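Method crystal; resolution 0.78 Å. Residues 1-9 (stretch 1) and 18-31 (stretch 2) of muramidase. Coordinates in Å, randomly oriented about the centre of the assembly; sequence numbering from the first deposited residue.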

# COMPACT_ATOMS: atom_id res chain seq x y z
N ARG A 1 17.39 -1.18 -7.80
CA ARG A 1 16.30 -1.53 -6.96
C ARG A 1 16.70 -1.41 -5.51
O ARG A 1 17.89 -1.57 -5.24
CB ARG A 1 16.01 -3.00 -7.23
CG ARG A 1 14.60 -3.35 -7.52
CD ARG A 1 14.49 -4.61 -8.36
NE ARG A 1 15.39 -5.67 -7.91
CZ ARG A 1 15.40 -6.92 -8.37
NH1 ARG A 1 16.26 -7.83 -7.92
NH2 ARG A 1 14.54 -7.27 -9.31
N ILE A 2 15.73 -1.16 -4.62
CA ILE A 2 15.96 -1.10 -3.18
C ILE A 2 15.07 -2.13 -2.52
O ILE A 2 13.88 -2.20 -2.84
CB ILE A 2 15.69 0.30 -2.62
CG1 ILE A 2 16.75 1.27 -3.22
CG2 ILE A 2 15.72 0.32 -1.11
CD1 ILE A 2 16.56 2.70 -2.78
N PRO A 3 15.59 -2.92 -1.56
CA PRO A 3 14.74 -3.89 -0.86
C PRO A 3 13.92 -3.25 0.25
O PRO A 3 14.40 -2.37 0.97
CB PRO A 3 15.75 -4.90 -0.25
CG PRO A 3 17.08 -4.29 -0.43
CD PRO A 3 16.99 -3.03 -1.13
N GLY A 4 12.74 -3.81 0.45
CA GLY A 4 11.94 -3.51 1.61
C GLY A 4 10.92 -4.62 1.82
O GLY A 4 11.03 -5.71 1.27
N PHE A 5 9.92 -4.34 2.68
CA PHE A 5 9.04 -5.41 3.12
C PHE A 5 7.73 -4.80 3.63
O PHE A 5 7.56 -3.59 3.66
CB PHE A 5 9.74 -6.35 4.13
CG PHE A 5 10.04 -5.80 5.50
CD1 PHE A 5 11.02 -4.83 5.72
CD2 PHE A 5 9.39 -6.31 6.61
CE1 PHE A 5 11.34 -4.40 6.99
CE2 PHE A 5 9.71 -5.90 7.90
CZ PHE A 5 10.70 -4.95 8.09
N ASP A 6 6.80 -5.68 4.02
CA ASP A 6 5.57 -5.21 4.63
C ASP A 6 5.09 -6.24 5.64
O ASP A 6 5.38 -7.44 5.54
CB ASP A 6 4.47 -4.86 3.59
CG ASP A 6 4.06 -6.05 2.74
OD1 ASP A 6 3.25 -6.87 3.25
OD2 ASP A 6 4.57 -6.16 1.60
N ILE A 7 4.38 -5.72 6.62
CA ILE A 7 3.91 -6.47 7.80
C ILE A 7 2.54 -5.96 8.21
O ILE A 7 2.10 -4.86 7.88
CB ILE A 7 4.91 -6.35 8.96
CG1 ILE A 7 5.10 -4.87 9.38
CG2 ILE A 7 6.24 -7.03 8.63
CD1 ILE A 7 6.19 -4.66 10.42
N SER A 8 1.89 -6.82 9.00
CA SER A 8 0.59 -6.53 9.61
C SER A 8 0.57 -7.14 11.00
O SER A 8 1.59 -7.66 11.50
CB SER A 8 -0.54 -7.08 8.77
OG SER A 8 -0.56 -8.50 8.86
N GLY A 9 -0.60 -7.14 11.63
CA GLY A 9 -0.75 -7.82 12.92
C GLY A 9 -0.61 -9.32 12.81
O GLY A 9 -0.60 -9.99 13.88
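Stretch 2, residues 18-31: RAYANGDRFVYIKA

Stretch 2 opens with the C-terminal end of a helix that begins earlier in the chain, closed by a Schellman motif at Gly-23 (phi 106°), with Gly-23 N hydrogen-bonded to Tyr-20 O (2.9 Å) and Asp-24 N to Ala-19 O (3.2 Å). After a short loop, strand 26-31 runs parallel to strand 2-7, their axes 11° apart and 4.6 Å at closest approach. Phe-5 pairs with Val-27, Asp-6 with Tyr-28 and Ile-7 with Ile-29.

Backbone hydrogen bonds fix this register. Arg-25 N donates to Pro-3 O (2.9 Å) ahead of the strand; Phe-5 N then reaches Phe-26 O (3.1 Å), Tyr-28 N reaches Phe-5 O (3.0 Å), Ile-7 N reaches Tyr-28 O (3.0 Å) and Lys-30 N reaches Ile-7 O (3.0 Å). Phe-5 and Ile-7 thus each bridge two residues of the partner, as a parallel ladder requires. CA-H...O contacts, such as Val-27 CA to Phe-5 O (3.2 Å), fall on the same carbonyl oxygens that accept the N-H bonds.

Apolar packing differs on the two faces. On one, Val-27 CG2 sits over the Phe-5 ring, 3.7 Å from its centroid, while Phe-5 CE1 meets Ala-19 CB of the helix at 3.9 Å and Ile-7 CG1 meets Ile-29 CG1 at 4.0 Å. On the other, the Phe-26 ring covers Gly-4, whose CA lies 3.5 Å from the ring centroid.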

# COMPACT_ATOMS: atom_id res chain seq x y z
N ARG A 18 17.71 -5.62 12.88
CA ARG A 18 18.08 -6.77 12.05
C ARG A 18 17.65 -6.55 10.59
O ARG A 18 18.39 -6.87 9.65
CB ARG A 18 17.47 -8.06 12.62
CG ARG A 18 17.62 -9.29 11.75
CD ARG A 18 16.93 -10.51 12.39
NE ARG A 18 16.72 -11.55 11.38
CZ ARG A 18 16.08 -12.70 11.57
NH1 ARG A 18 15.92 -13.54 10.54
NH2 ARG A 18 15.57 -12.97 12.76
N ALA A 19 16.44 -6.02 10.40
CA ALA A 19 15.97 -5.75 9.04
C ALA A 19 16.87 -4.74 8.34
O ALA A 19 17.19 -4.90 7.15
CB ALA A 19 14.54 -5.29 9.08
N TYR A 20 17.28 -3.68 9.05
CA TYR A 20 18.15 -2.69 8.41
C TYR A 20 19.50 -3.37 8.06
O TYR A 20 20.07 -3.12 6.97
CB TYR A 20 18.35 -1.49 9.34
CG TYR A 20 18.97 -0.31 8.62
CD1 TYR A 20 20.34 -0.18 8.52
CD2 TYR A 20 18.17 0.65 8.06
CE1 TYR A 20 20.91 0.85 7.82
CE2 TYR A 20 18.73 1.71 7.38
CZ TYR A 20 20.10 1.81 7.25
OH TYR A 20 20.68 2.85 6.57
N ALA A 21 20.03 -4.21 8.95
CA ALA A 21 21.28 -4.92 8.69
C ALA A 21 21.15 -5.85 7.48
O ALA A 21 22.13 -6.08 6.77
CB ALA A 21 21.72 -5.66 9.94
N ASN A 22 19.96 -6.40 7.26
CA ASN A 22 19.69 -7.23 6.09
C ASN A 22 19.76 -6.43 4.78
O ASN A 22 19.84 -7.02 3.71
CB ASN A 22 18.29 -7.84 6.24
CG ASN A 22 17.98 -8.93 5.23
OD1 ASN A 22 18.78 -9.86 5.03
ND2 ASN A 22 16.80 -8.87 4.62
N GLY A 23 19.66 -5.12 4.88
CA GLY A 23 19.67 -4.25 3.71
C GLY A 23 18.32 -3.67 3.37
O GLY A 23 18.22 -2.91 2.38
N ASP A 24 17.27 -4.03 4.11
CA ASP A 24 15.97 -3.44 3.86
C ASP A 24 15.99 -1.95 4.25
O ASP A 24 16.61 -1.57 5.23
CB ASP A 24 14.90 -4.19 4.65
CG ASP A 24 14.85 -5.64 4.16
OD1 ASP A 24 14.49 -5.82 2.98
OD2 ASP A 24 15.16 -6.55 4.96
N ARG A 25 15.25 -1.14 3.46
CA ARG A 25 15.27 0.30 3.67
C ARG A 25 13.88 0.93 3.82
O ARG A 25 13.78 2.08 4.25
CB ARG A 25 16.06 1.01 2.57
CG ARG A 25 17.54 0.63 2.56
CD ARG A 25 18.29 1.26 3.73
NE ARG A 25 19.71 0.89 3.77
CZ ARG A 25 20.22 -0.13 4.45
NH1 ARG A 25 19.44 -0.99 5.09
NH2 ARG A 25 21.53 -0.28 4.47
N PHE A 26 12.83 0.19 3.44
CA PHE A 26 11.48 0.71 3.61
C PHE A 26 10.58 -0.43 4.08
O PHE A 26 10.86 -1.61 3.86
CB PHE A 26 10.94 1.36 2.32
CG PHE A 26 10.72 0.38 1.20
CD1 PHE A 26 9.49 -0.28 1.05
CD2 PHE A 26 11.76 0.07 0.31
CE1 PHE A 26 9.32 -1.23 0.05
CE2 PHE A 26 11.58 -0.88 -0.68
CZ PHE A 26 10.37 -1.52 -0.82
N VAL A 27 9.48 -0.02 4.70
CA VAL A 27 8.48 -0.98 5.19
C VAL A 27 7.10 -0.32 5.08
O VAL A 27 6.94 0.84 5.43
CB VAL A 27 8.82 -1.46 6.61
CG1 VAL A 27 8.81 -0.32 7.62
CG2 VAL A 27 7.88 -2.60 7.05
N TYR A 28 6.13 -1.12 4.65
CA TYR A 28 4.70 -0.77 4.74
C TYR A 28 4.06 -1.61 5.84
O TYR A 28 4.34 -2.79 5.99
CB TYR A 28 3.97 -0.99 3.40
CG TYR A 28 3.88 0.23 2.53
CD1 TYR A 28 3.04 1.28 2.87
CD2 TYR A 28 4.62 0.35 1.36
CE1 TYR A 28 2.92 2.42 2.08
CE2 TYR A 28 4.51 1.48 0.54
CZ TYR A 28 3.66 2.52 0.91
OH TYR A 28 3.61 3.61 0.09
N ILE A 29 3.16 -0.96 6.58
CA ILE A 29 2.62 -1.52 7.82
C ILE A 29 1.10 -1.37 7.78
O ILE A 29 0.58 -0.27 7.57
CB ILE A 29 3.20 -0.78 9.04
CG1 ILE A 29 4.72 -0.90 9.05
CG2 ILE A 29 2.59 -1.32 10.33
CD1 ILE A 29 5.40 0.04 10.04
N LYS A 30 0.37 -2.46 8.03
CA LYS A 30 -1.09 -2.36 7.99
C LYS A 30 -1.58 -1.45 9.11
O LYS A 30 -1.24 -1.66 10.30
CB LYS A 30 -1.75 -3.71 8.16
CG LYS A 30 -3.27 -3.64 7.99
CD LYS A 30 -3.93 -5.00 7.93
CE LYS A 30 -5.44 -4.89 7.85
NZ LYS A 30 -6.06 -6.21 7.73
N ALA A 31 -2.42 -0.47 8.77
CA ALA A 31 -3.05 0.40 9.75
C ALA A 31 -4.50 0.01 9.95
O ALA A 31 -4.93 -0.16 11.14
CB ALA A 31 -2.94 1.86 9.37